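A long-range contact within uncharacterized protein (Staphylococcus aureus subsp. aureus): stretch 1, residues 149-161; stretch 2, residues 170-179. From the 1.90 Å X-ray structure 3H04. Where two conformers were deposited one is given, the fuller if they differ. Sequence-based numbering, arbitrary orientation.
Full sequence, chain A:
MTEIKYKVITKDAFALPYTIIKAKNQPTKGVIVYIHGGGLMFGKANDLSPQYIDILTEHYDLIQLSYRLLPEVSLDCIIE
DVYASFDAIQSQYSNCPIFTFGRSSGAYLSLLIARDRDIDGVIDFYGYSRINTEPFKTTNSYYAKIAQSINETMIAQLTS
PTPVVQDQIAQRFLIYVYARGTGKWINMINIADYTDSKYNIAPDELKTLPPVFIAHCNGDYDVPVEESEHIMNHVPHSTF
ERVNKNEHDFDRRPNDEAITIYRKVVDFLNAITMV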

# COMPACT_ATOMS: atom_id res chain seq x y z
N SER A 149 27.15 0.59 -1.87
CA SER A 149 27.87 0.36 -3.14
C SER A 149 27.47 1.40 -4.17
O SER A 149 28.06 1.44 -5.27
CB SER A 149 27.63 -1.03 -3.71
OG SER A 149 27.41 -2.04 -2.72
N ILE A 150 26.50 2.23 -3.84
CA ILE A 150 26.17 3.39 -4.69
C ILE A 150 26.57 4.67 -3.96
O ILE A 150 27.10 4.63 -2.84
CB ILE A 150 24.70 3.41 -5.05
CG1 ILE A 150 23.81 3.54 -3.81
CG2 ILE A 150 24.34 2.15 -5.86
CD1 ILE A 150 22.42 3.00 -4.03
N ASN A 151 26.39 5.82 -4.60
CA ASN A 151 26.62 7.11 -3.93
C ASN A 151 25.41 8.03 -4.15
O ASN A 151 24.46 7.66 -4.83
CB ASN A 151 27.89 7.73 -4.48
CG ASN A 151 27.79 7.93 -5.96
OD1 ASN A 151 26.77 8.41 -6.43
ND2 ASN A 151 28.77 7.45 -6.69
N GLU A 152 25.45 9.22 -3.58
CA GLU A 152 24.34 10.18 -3.63
C GLU A 152 24.10 10.80 -5.01
O GLU A 152 23.01 11.30 -5.26
CB GLU A 152 24.60 11.35 -2.65
CG GLU A 152 24.48 11.03 -1.16
CD GLU A 152 24.86 12.24 -0.26
OE1 GLU A 152 26.04 12.70 -0.28
OE2 GLU A 152 23.97 12.74 0.46
N THR A 153 25.11 10.83 -5.86
CA THR A 153 24.91 11.35 -7.22
C THR A 153 24.18 10.29 -8.00
O THR A 153 23.22 10.60 -8.67
CB THR A 153 26.19 11.71 -7.96
OG1 THR A 153 26.75 12.87 -7.36
CG2 THR A 153 25.91 12.00 -9.46
N MET A 154 24.70 9.06 -7.92
CA MET A 154 24.08 7.87 -8.50
C MET A 154 22.59 7.91 -8.18
O MET A 154 21.77 7.84 -9.07
CB MET A 154 24.76 6.59 -7.95
CG MET A 154 24.84 5.37 -8.88
SD MET A 154 23.54 4.18 -8.50
CE MET A 154 22.19 5.35 -8.41
N ILE A 155 22.26 8.08 -6.90
CA ILE A 155 20.85 8.09 -6.45
C ILE A 155 20.08 9.32 -6.91
O ILE A 155 18.93 9.20 -7.34
CB ILE A 155 20.72 7.88 -4.91
CG1 ILE A 155 21.52 6.64 -4.45
CG2 ILE A 155 19.28 7.79 -4.47
CD1 ILE A 155 21.21 5.36 -5.18
N ALA A 156 20.72 10.49 -6.92
CA ALA A 156 20.01 11.69 -7.34
C ALA A 156 19.65 11.59 -8.82
O ALA A 156 18.63 12.10 -9.26
CB ALA A 156 20.83 12.91 -7.08
N GLN A 157 20.48 10.92 -9.60
CA GLN A 157 20.18 10.80 -11.03
C GLN A 157 19.11 9.74 -11.33
O GLN A 157 18.77 9.53 -12.50
CB GLN A 157 21.47 10.57 -11.84
CG GLN A 157 22.46 11.76 -11.77
CD GLN A 157 21.82 13.13 -12.14
OE1 GLN A 157 21.78 14.05 -11.32
NE2 GLN A 157 21.29 13.24 -13.36
N LEU A 158 18.58 9.08 -10.30
CA LEU A 158 17.45 8.17 -10.50
C LEU A 158 16.12 8.84 -10.22
O LEU A 158 15.05 8.25 -10.43
CB LEU A 158 17.65 6.93 -9.66
CG LEU A 158 18.81 6.05 -10.08
CD1 LEU A 158 19.03 4.88 -9.10
CD2 LEU A 158 18.59 5.58 -11.58
N THR A 159 16.19 10.09 -9.75
CA THR A 159 15.03 10.90 -9.53
C THR A 159 14.65 11.69 -10.76
O THR A 159 15.41 11.85 -11.75
CB THR A 159 15.19 11.87 -8.31
OG1 THR A 159 16.17 12.85 -8.61
CG2 THR A 159 15.59 11.11 -7.08
N SER A 160 13.44 12.23 -10.68
CA SER A 160 12.86 12.92 -11.79
C SER A 160 12.87 14.41 -11.48
O SER A 160 12.78 14.80 -10.31
CB SER A 160 11.42 12.41 -11.99
OG SER A 160 10.77 13.16 -13.00
N PRO A 161 12.98 15.26 -12.52
CA PRO A 161 12.95 16.68 -12.27
C PRO A 161 11.55 17.16 -11.91
O PRO A 161 11.41 18.24 -11.33
CB PRO A 161 13.45 17.31 -13.60
CG PRO A 161 13.25 16.30 -14.62
CD PRO A 161 13.12 14.94 -13.95
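Stretch 2 170-179: AQRFLIYVYA

The most distinctive element of this contact is a CH-pi contact. Ile 155 CG1 lies over one face of the Tyr 178 ring, 4.1 Å from the ring centroid and 23° off the ring normal. No hydrogen bond links the two stretches; the contact is mostly apolar side-chain packing and buries 590 Å² in all.

From Leu 174 onward stretch 2 is helical. The helix runs on past Ala 179. It crosses helix 152-156 at -140°, so the two run in roughly opposite directions, with axes 9.7 Å apart at closest approach. The register follows: Ile 155 CA lies 5.7 Å from Ile 175 CA, and Leu 158 CA lies 5.4 Å from Arg 172 CA.

Tyr 178, chi1 t, also meets the start of stretch 1. Its CD1 is 4.0 Å from Ile 150 CG1, and its OH is 3.2 Å from Glu 152 CG. Leu 174 points toward stretch 1, and its CB is 3.8 Å from Leu 158 CD1. Ile 175 CG1 lies 3.9 Å from both Ile 155 CG2 and Leu 158 CB. At the other end, Leu 158 CD1 reaches Gln 171 O at 3.4 Å. Arg 172 is extended, chi1 to chi3 all t. This brings its NH1 to 3.8 Å from Leu 158 O.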

# COMPACT_ATOMS: atom_id res chain seq x y z
N ALA A 170 13.97 2.26 -15.02
CA ALA A 170 13.91 0.92 -14.50
C ALA A 170 14.52 0.83 -13.12
O ALA A 170 13.94 0.13 -12.29
CB ALA A 170 14.58 -0.09 -15.44
N GLN A 171 15.63 1.52 -12.82
CA GLN A 171 16.30 1.26 -11.54
C GLN A 171 16.00 2.23 -10.39
O GLN A 171 16.71 2.36 -9.42
CB GLN A 171 17.79 1.06 -11.73
CG GLN A 171 18.52 2.19 -12.15
CD GLN A 171 18.53 2.39 -13.67
OE1 GLN A 171 17.61 2.02 -14.40
NE2 GLN A 171 19.55 3.06 -14.12
N ARG A 172 14.86 2.86 -10.48
CA ARG A 172 14.45 3.82 -9.52
C ARG A 172 14.42 3.17 -8.13
O ARG A 172 14.67 3.85 -7.14
CB ARG A 172 13.06 4.36 -9.89
CG ARG A 172 12.57 5.40 -8.93
CD ARG A 172 11.33 6.02 -9.45
NE ARG A 172 10.83 6.88 -8.42
CZ ARG A 172 10.91 8.19 -8.41
NH1 ARG A 172 11.39 8.88 -9.45
NH2 ARG A 172 10.46 8.81 -7.32
N PHE A 173 14.12 1.88 -8.07
CA PHE A 173 14.05 1.21 -6.77
C PHE A 173 15.31 1.31 -5.90
O PHE A 173 15.22 1.20 -4.66
CB PHE A 173 13.61 -0.22 -6.95
CG PHE A 173 14.69 -1.13 -7.18
CD1 PHE A 173 15.36 -1.65 -6.10
CD2 PHE A 173 15.09 -1.46 -8.46
CE1 PHE A 173 16.36 -2.46 -6.24
CE2 PHE A 173 16.15 -2.36 -8.59
CZ PHE A 173 16.78 -2.84 -7.48
N LEU A 174 16.46 1.62 -6.51
CA LEU A 174 17.68 1.82 -5.72
C LEU A 174 17.59 3.01 -4.80
O LEU A 174 18.31 3.05 -3.83
CB LEU A 174 18.91 1.98 -6.62
CG LEU A 174 19.32 0.71 -7.35
CD1 LEU A 174 20.37 1.06 -8.43
CD2 LEU A 174 19.83 -0.38 -6.38
N ILE A 175 16.74 3.99 -5.12
CA ILE A 175 16.50 5.13 -4.22
C ILE A 175 15.97 4.63 -2.87
O ILE A 175 16.38 5.10 -1.80
CB ILE A 175 15.48 6.13 -4.80
CG1 ILE A 175 15.95 6.74 -6.12
CG2 ILE A 175 15.22 7.30 -3.80
CD1 ILE A 175 14.71 7.42 -6.82
N TYR A 176 15.10 3.63 -2.92
CA TYR A 176 14.51 3.02 -1.71
C TYR A 176 15.54 2.14 -0.96
O TYR A 176 15.63 2.17 0.27
CB TYR A 176 13.28 2.21 -2.07
CG TYR A 176 12.72 1.41 -0.90
CD1 TYR A 176 12.03 2.06 0.14
CD2 TYR A 176 12.97 0.07 -0.78
CE1 TYR A 176 11.58 1.40 1.25
CE2 TYR A 176 12.45 -0.66 0.31
CZ TYR A 176 11.75 0.02 1.33
OH TYR A 176 11.23 -0.58 2.49
N VAL A 177 16.30 1.34 -1.70
CA VAL A 177 17.35 0.52 -1.11
C VAL A 177 18.34 1.42 -0.36
O VAL A 177 18.75 1.14 0.79
CB VAL A 177 18.09 -0.30 -2.23
CG1 VAL A 177 19.40 -0.83 -1.71
CG2 VAL A 177 17.22 -1.53 -2.75
N TYR A 178 18.69 2.52 -1.01
CA TYR A 178 19.61 3.48 -0.43
C TYR A 178 18.99 4.08 0.84
O TYR A 178 19.64 4.16 1.88
CB TYR A 178 19.90 4.59 -1.43
CG TYR A 178 20.80 5.66 -0.88
CD1 TYR A 178 22.15 5.45 -0.76
CD2 TYR A 178 20.29 6.89 -0.50
CE1 TYR A 178 23.01 6.48 -0.27
CE2 TYR A 178 21.11 7.88 0.00
CZ TYR A 178 22.45 7.67 0.12
OH TYR A 178 23.22 8.67 0.63
N ALA A 179 17.75 4.52 0.73
CA ALA A 179 17.07 5.13 1.87
C ALA A 179 17.00 4.21 3.11
O ALA A 179 17.39 4.62 4.25
CB ALA A 179 15.64 5.57 1.45